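Local coordinates for protein ribosomal RNA small subunit methyltransferase E (Neisseria gonorrhoeae, PDB 5VM8) that probably methylates a uridine of 16S ribosomal RNA at N3, using S-adenosyl methionine as the methyl donor, at residues 10-15 and 31-36; 103-108 and 147-152. All coordinates share one frame; numbering follows the deposited sequence.

Contact 1: residues 10-15 and 31-36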
loop_
_atom_site.group_PDB
_atom_site.type_symbol
_atom_site.label_atom_id
_atom_site.label_comp_id
_atom_site.label_asym_id
_atom_site.label_seq_id
_atom_site.Cartn_x
_atom_site.Cartn_y
_atom_site.Cartn_z
ATOM N N PRO A 10 -3.695 -6.658 19.853
ATOM C CA PRO A 10 -4.348 -6.008 18.707
ATOM C C PRO A 10 -3.633 -4.712 18.356
ATOM O O PRO A 10 -3.160 -3.985 19.236
ATOM C CB PRO A 10 -5.775 -5.735 19.201
ATOM C CG PRO A 10 -5.864 -6.343 20.586
ATOM C CD PRO A 10 -4.483 -6.537 21.090
ATOM N N ARG A 11 -3.545 -4.432 17.059
ATOM C CA ARG A 11 -2.776 -3.306 16.545
ATOM C C ARG A 11 -3.690 -2.215 15.993
ATOM O O ARG A 11 -4.636 -2.489 15.245
ATOM C CB ARG A 11 -1.818 -3.779 15.447
ATOM C CG ARG A 11 -0.812 -4.830 15.919
ATOM C CD ARG A 11 -0.034 -5.468 14.756
ATOM N NE ARG A 11 0.136 -4.535 13.648
ATOM C CZ ARG A 11 1.147 -3.683 13.540
ATOM N NH1 ARG A 11 2.090 -3.648 14.474
ATOM N NH2 ARG A 11 1.205 -2.858 12.507
ATOM N N PHE A 12 -3.396 -0.977 16.364
ATOM C CA PHE A 12 -4.200 0.165 15.976
ATOM C C PHE A 12 -3.284 1.271 15.476
ATOM O O PHE A 12 -2.290 1.612 16.126
ATOM C CB PHE A 12 -5.058 0.638 17.155
ATOM C CG PHE A 12 -5.901 -0.457 17.746
ATOM C CD1 PHE A 12 -7.092 -0.844 17.138
ATOM C CD2 PHE A 12 -5.483 -1.134 18.883
ATOM C CE1 PHE A 12 -7.851 -1.873 17.660
ATOM C CE2 PHE A 12 -6.240 -2.155 19.417
ATOM C CZ PHE A 12 -7.419 -2.530 18.802
ATOM N N TYR A 13 -3.629 1.817 14.314
ATOM C CA TYR A 13 -2.927 2.942 13.715
ATOM C C TYR A 13 -3.340 4.230 14.420
ATOM O O TYR A 13 -4.531 4.539 14.502
ATOM C CB TYR A 13 -3.266 3.016 12.229
ATOM C CG TYR A 13 -2.752 4.247 11.534
ATOM C CD1 TYR A 13 -1.388 4.471 11.373
ATOM C CD2 TYR A 13 -3.631 5.220 11.090
ATOM C CE1 TYR A 13 -0.925 5.610 10.742
ATOM C CE2 TYR A 13 -3.184 6.357 10.468
ATOM C CZ TYR A 13 -1.835 6.554 10.295
ATOM O OH TYR A 13 -1.411 7.706 9.667
ATOM N N LEU A 14 -2.364 4.964 14.951
ATOM C CA LEU A 14 -2.606 6.245 15.615
ATOM C C LEU A 14 -1.517 7.220 15.172
ATOM O O LEU A 14 -0.392 7.185 15.697
ATOM C CB LEU A 14 -2.635 6.094 17.134
ATOM C CG LEU A 14 -2.782 7.376 17.966
ATOM C CD1 LEU A 14 -4.134 7.992 17.781
ATOM C CD2 LEU A 14 -2.509 7.125 19.445
ATOM N N PRO A 15 -1.798 8.084 14.188
ATOM C CA PRO A 15 -0.747 8.966 13.656
ATOM C C PRO A 15 -0.385 10.098 14.605
ATOM O O PRO A 15 -0.572 11.270 14.266
ATOM C CB PRO A 15 -1.376 9.522 12.376
ATOM C CG PRO A 15 -2.841 9.528 12.678
ATOM C CD PRO A 15 -3.097 8.309 13.527
ATOM N N VAL A 31 -11.849 3.847 19.123
ATOM C CA VAL A 31 -12.863 3.459 20.102
ATOM C C VAL A 31 -13.783 2.391 19.524
ATOM O O VAL A 31 -14.023 1.352 20.149
ATOM C CB VAL A 31 -13.663 4.690 20.562
ATOM C CG1 VAL A 31 -14.791 4.270 21.506
ATOM C CG2 VAL A 31 -12.748 5.708 21.204
ATOM N N ARG A 32 -14.330 2.642 18.328
ATOM C CA ARG A 32 -15.198 1.652 17.693
ATOM C C ARG A 32 -14.437 0.364 17.417
ATOM O O ARG A 32 -14.979 -0.735 17.574
ATOM C CB ARG A 32 -15.778 2.208 16.393
ATOM C CG ARG A 32 -16.356 3.602 16.499
ATOM C CD ARG A 32 -17.234 3.892 15.294
ATOM N NE ARG A 32 -17.173 5.289 14.885
ATOM C CZ ARG A 32 -16.341 5.763 13.963
ATOM N NH1 ARG A 32 -16.359 7.051 13.653
ATOM N NH2 ARG A 32 -15.488 4.949 13.350
ATOM N N HIS A 33 -13.171 0.492 17.006
ATOM C CA HIS A 33 -12.322 -0.666 16.735
ATOM C C HIS A 33 -12.097 -1.490 18.004
ATOM O O HIS A 33 -12.176 -2.723 17.978
ATOM C CB HIS A 33 -10.995 -0.173 16.137
ATOM C CG HIS A 33 -10.313 -1.151 15.225
ATOM N ND1 HIS A 33 -10.549 -2.509 15.258
ATOM C CD2 HIS A 33 -9.390 -0.956 14.250
ATOM C CE1 HIS A 33 -9.803 -3.107 14.345
ATOM N NE2 HIS A 33 -9.091 -2.187 13.722
ATOM N N LEU A 34 -11.818 -0.824 19.128
ATOM C CA LEU A 34 -11.625 -1.538 20.386
ATOM C C LEU A 34 -12.891 -2.264 20.822
ATOM O O LEU A 34 -12.828 -3.402 21.296
ATOM C CB LEU A 34 -11.182 -0.564 21.474
ATOM C CG LEU A 34 -9.727 -0.124 21.401
ATOM C CD1 LEU A 34 -9.500 1.069 22.303
ATOM C CD2 LEU A 34 -8.813 -1.270 21.780
ATOM N N ASN A 35 -14.052 -1.619 20.679
ATOM C CA ASN A 35 -15.296 -2.246 21.112
ATOM C C ASN A 35 -15.643 -3.454 20.248
ATOM O O ASN A 35 -16.058 -4.493 20.773
ATOM C CB ASN A 35 -16.438 -1.227 21.114
ATOM N N VAL A 36 -15.489 -3.346 18.926
ATOM C CA VAL A 36 -15.836 -4.473 18.060
ATOM C C VAL A 36 -14.944 -5.675 18.355
ATOM O O VAL A 36 -15.400 -6.825 18.331
ATOM C CB VAL A 36 -15.767 -4.062 16.578
ATOM C CG1 VAL A 36 -16.023 -5.267 15.686
ATOM C CG2 VAL A 36 -16.783 -2.969 16.287
#

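Contact 2: residues 103-108 and 147-152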
loop_
_atom_site.group_PDB
_atom_site.type_symbol
_atom_site.label_atom_id
_atom_site.label_comp_id
_atom_site.label_asym_id
_atom_site.label_seq_id
_atom_site.Cartn_x
_atom_site.Cartn_y
_atom_site.Cartn_z
ATOM N N LYS A 103 -3.620 -6.609 -0.703
ATOM C CA LYS A 103 -2.583 -7.636 -0.745
ATOM C C LYS A 103 -1.220 -7.040 -1.056
ATOM O O LYS A 103 -0.200 -7.550 -0.582
ATOM C CB LYS A 103 -2.936 -8.733 -1.752
ATOM C CG LYS A 103 -3.817 -9.842 -1.165
ATOM C CD LYS A 103 -5.123 -9.264 -0.655
ATOM C CE LYS A 103 -6.054 -10.302 -0.127
ATOM N NZ LYS A 103 -5.737 -10.534 1.321
ATOM N N SER A 104 -1.182 -5.954 -1.836
ATOM C CA SER A 104 0.080 -5.305 -2.135
ATOM C C SER A 104 0.709 -4.725 -0.865
ATOM O O SER A 104 1.946 -4.687 -0.742
ATOM C CB SER A 104 -0.128 -4.256 -3.252
ATOM O OG SER A 104 -0.538 -2.999 -2.758
ATOM N N VAL A 105 -0.123 -4.275 0.081
ATOM C CA VAL A 105 0.362 -3.825 1.387
ATOM C C VAL A 105 0.896 -5.003 2.197
ATOM O O VAL A 105 1.956 -4.909 2.819
ATOM C CB VAL A 105 -0.749 -3.075 2.151
ATOM C CG1 VAL A 105 -0.319 -2.804 3.588
ATOM C CG2 VAL A 105 -1.102 -1.749 1.429
ATOM N N GLU A 106 0.168 -6.123 2.222
ATOM C CA GLU A 106 0.687 -7.307 2.897
ATOM C C GLU A 106 2.020 -7.725 2.301
ATOM O O GLU A 106 2.900 -8.200 3.027
ATOM C CB GLU A 106 -0.283 -8.489 2.816
ATOM C CG GLU A 106 -1.623 -8.297 3.520
ATOM C CD GLU A 106 -2.620 -9.408 3.158
ATOM O OE1 GLU A 106 -2.204 -10.586 3.053
ATOM O OE2 GLU A 106 -3.786 -9.108 2.879
ATOM N N LEU A 107 2.192 -7.555 0.984
ATOM C CA LEU A 107 3.425 -7.947 0.314
ATOM C C LEU A 107 4.499 -6.868 0.380
ATOM O O LEU A 107 5.560 -7.039 -0.223
ATOM C CB LEU A 107 3.141 -8.313 -1.136
ATOM C CG LEU A 107 2.180 -9.493 -1.258
ATOM C CD1 LEU A 107 1.615 -9.603 -2.654
ATOM C CD2 LEU A 107 2.889 -10.803 -0.883
ATOM N N GLY A 108 4.248 -5.762 1.075
ATOM C CA GLY A 108 5.293 -4.832 1.433
ATOM C C GLY A 108 5.495 -3.649 0.512
ATOM O O GLY A 108 6.544 -2.997 0.601
ATOM N N SER A 147 -1.105 -7.050 8.985
ATOM C CA SER A 147 0.140 -7.681 8.571
ATOM C C SER A 147 1.307 -7.300 9.464
ATOM O O SER A 147 2.405 -7.842 9.302
ATOM C CB SER A 147 0.472 -7.276 7.139
ATOM O OG SER A 147 0.806 -5.904 7.135
ATOM N N GLY A 148 1.090 -6.395 10.408
ATOM C CA GLY A 148 2.151 -5.995 11.305
ATOM C C GLY A 148 3.100 -4.947 10.775
ATOM O O GLY A 148 4.252 -4.908 11.201
ATOM N N ARG A 149 2.670 -4.103 9.839
ATOM C CA ARG A 149 3.544 -3.032 9.392
ATOM C C ARG A 149 3.323 -1.804 10.264
ATOM O O ARG A 149 2.190 -1.357 10.438
ATOM C CB ARG A 149 3.288 -2.722 7.917
ATOM C CG ARG A 149 3.888 -3.775 7.008
ATOM C CD ARG A 149 3.588 -3.494 5.568
ATOM N NE ARG A 149 4.233 -2.266 5.129
ATOM C CZ ARG A 149 4.247 -1.841 3.875
ATOM N NH1 ARG A 149 3.659 -2.558 2.930
ATOM N NH2 ARG A 149 4.846 -0.702 3.568
ATOM N N ASN A 150 4.415 -1.224 10.747
ATOM C CA ASN A 150 4.372 0.021 11.495
ATOM C C ASN A 150 4.644 1.224 10.611
ATOM O O ASN A 150 4.644 2.360 11.102
ATOM C CB ASN A 150 5.350 -0.038 12.662
ATOM C CG ASN A 150 4.929 -1.051 13.695
ATOM O OD1 ASN A 150 3.753 -1.405 13.790
ATOM N ND2 ASN A 150 5.881 -1.537 14.461
ATOM N N THR A 151 4.908 0.983 9.330
ATOM C CA THR A 151 5.034 2.021 8.324
ATOM C C THR A 151 3.846 1.873 7.394
ATOM O O THR A 151 3.570 0.774 6.905
ATOM C CB THR A 151 6.350 1.884 7.566
ATOM O OG1 THR A 151 7.418 1.994 8.509
ATOM C CG2 THR A 151 6.477 2.995 6.545
ATOM N N VAL A 152 3.092 2.960 7.208
ATOM C CA VAL A 152 1.883 2.951 6.408
ATOM C C VAL A 152 2.229 3.519 5.026
ATOM O O VAL A 152 2.649 4.685 4.949
ATOM C CB VAL A 152 0.748 3.749 7.065
ATOM C CG1 VAL A 152 -0.447 3.853 6.122
ATOM C CG2 VAL A 152 0.333 3.090 8.378
#

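Contact 1: residues 10-15 and 31-36
In the N-terminal PUA-like domain, the edge strand 11-13 meets helix 28-36 through F12, which reaches H33 and L34. F12 and H33 form a T-shaped (edge-to-face) pair. The F12 ring presents its edge, and the H33 imidazole presents a face. The ring centroids lie 4.9 Å apart, and the planes stand almost perpendicular, at 87°. The nearest atoms are F12 CE1 and H33 CG, at 3.5 Å. F12 CE1 sits above the imidazole but offset toward its rim. F12 CD1 lies just beyond the rim of the imidazole, 3.7 Å from H33 CD2. H33 CG is roughly anti to the backbone N (chi1 -152°), which carries the ring to the strand side; the rotation about CB-CG then turns a face to F12.

L34, the next residue of the helix, meets another part of the F12 ring. Its CD2 methyl comes obliquely to F12 CZ, at 3.5 Å, and lies 3.6 Å from F12 CE2. This contact is purely apolar. I30 and I45 also pack on F12, and A67 of strand 67-75 lies against L34.

The imidazole is held at its outer end too. H33 NE2 is hydrogen-bonded to E145 OE1, and E145 OE2 accepts from the backbone N of Y13. F12 and L34 are buried and H33 sits at the margin, where it reaches E145, as helix 28-36 packs against edge strand 11-13 of the PUA-like fold.

Contact 2: residues 103-108 and 147-152
V105 O, a backbone carbonyl in the last turn of helix 94-106, accepts two hydrogen bonds. One comes from R149 NH1 at 2.9 Å, with an N-H...O angle of 153°. The other comes from G108 N at 3.0 Å from V105 O, and closes the helix end. The R149 donor meets a lone pair of V105 O in the carbonyl plane, at a C=O...N angle of 126°. The oxygen also lies almost in the guanidinium plane, so the bond is made at the edge of that group.

R149 reaches the helix end by a bend in its chain at chi3 (65°). R149 NH1 then sits 3.2 Å from G108 CA and also donates to the carbonyl of V109. R149 NH2 forms a salt bridge with E80. These partners fix the rotation of the guanidinium, and the carboxylate would probably balance much of its charge.

V105 adds an apolar flank, with CG1 4.0 Å from R149 NH1. The same valine packs on V140, A143 and C144 of helix 128-147. At the end of that helix, S147 CB comes 4.2 Å from E106 CA. The S147 hydroxyl is bonded back to A143 O, within its own helix, while the E106 carboxylate pairs with K103.

G108 has positive phi, and two bonds run back into the last helical turn. These features define a Schellman motif whose V105 carbonyl also takes a bond from R149, just after the end of helix 128-147, in the SPOUT methyltransferase domain.

Both segments of contact 1 precede those of contact 2 in the sequence, and the contact centres lie about 17 Å apart. Contact 1 belongs to the N-terminal PUA-like domain, where strand 11-13 edges the mixed sheet. Contact 2 lies in the SPOUT methyltransferase domain, where helices 94-106 and 128-147 end close together. The two contacts touch directly. R11 NH1 is 2.9 Å from N150 OD1, a probable hydrogen bond, and Y13 packs on V152. The 147-152 segment therefore faces both ways, toward the SPOUT helix end and toward the PUA-like strand. Together with E145 of helix 128-147, these residues form part of the interface between the two domains.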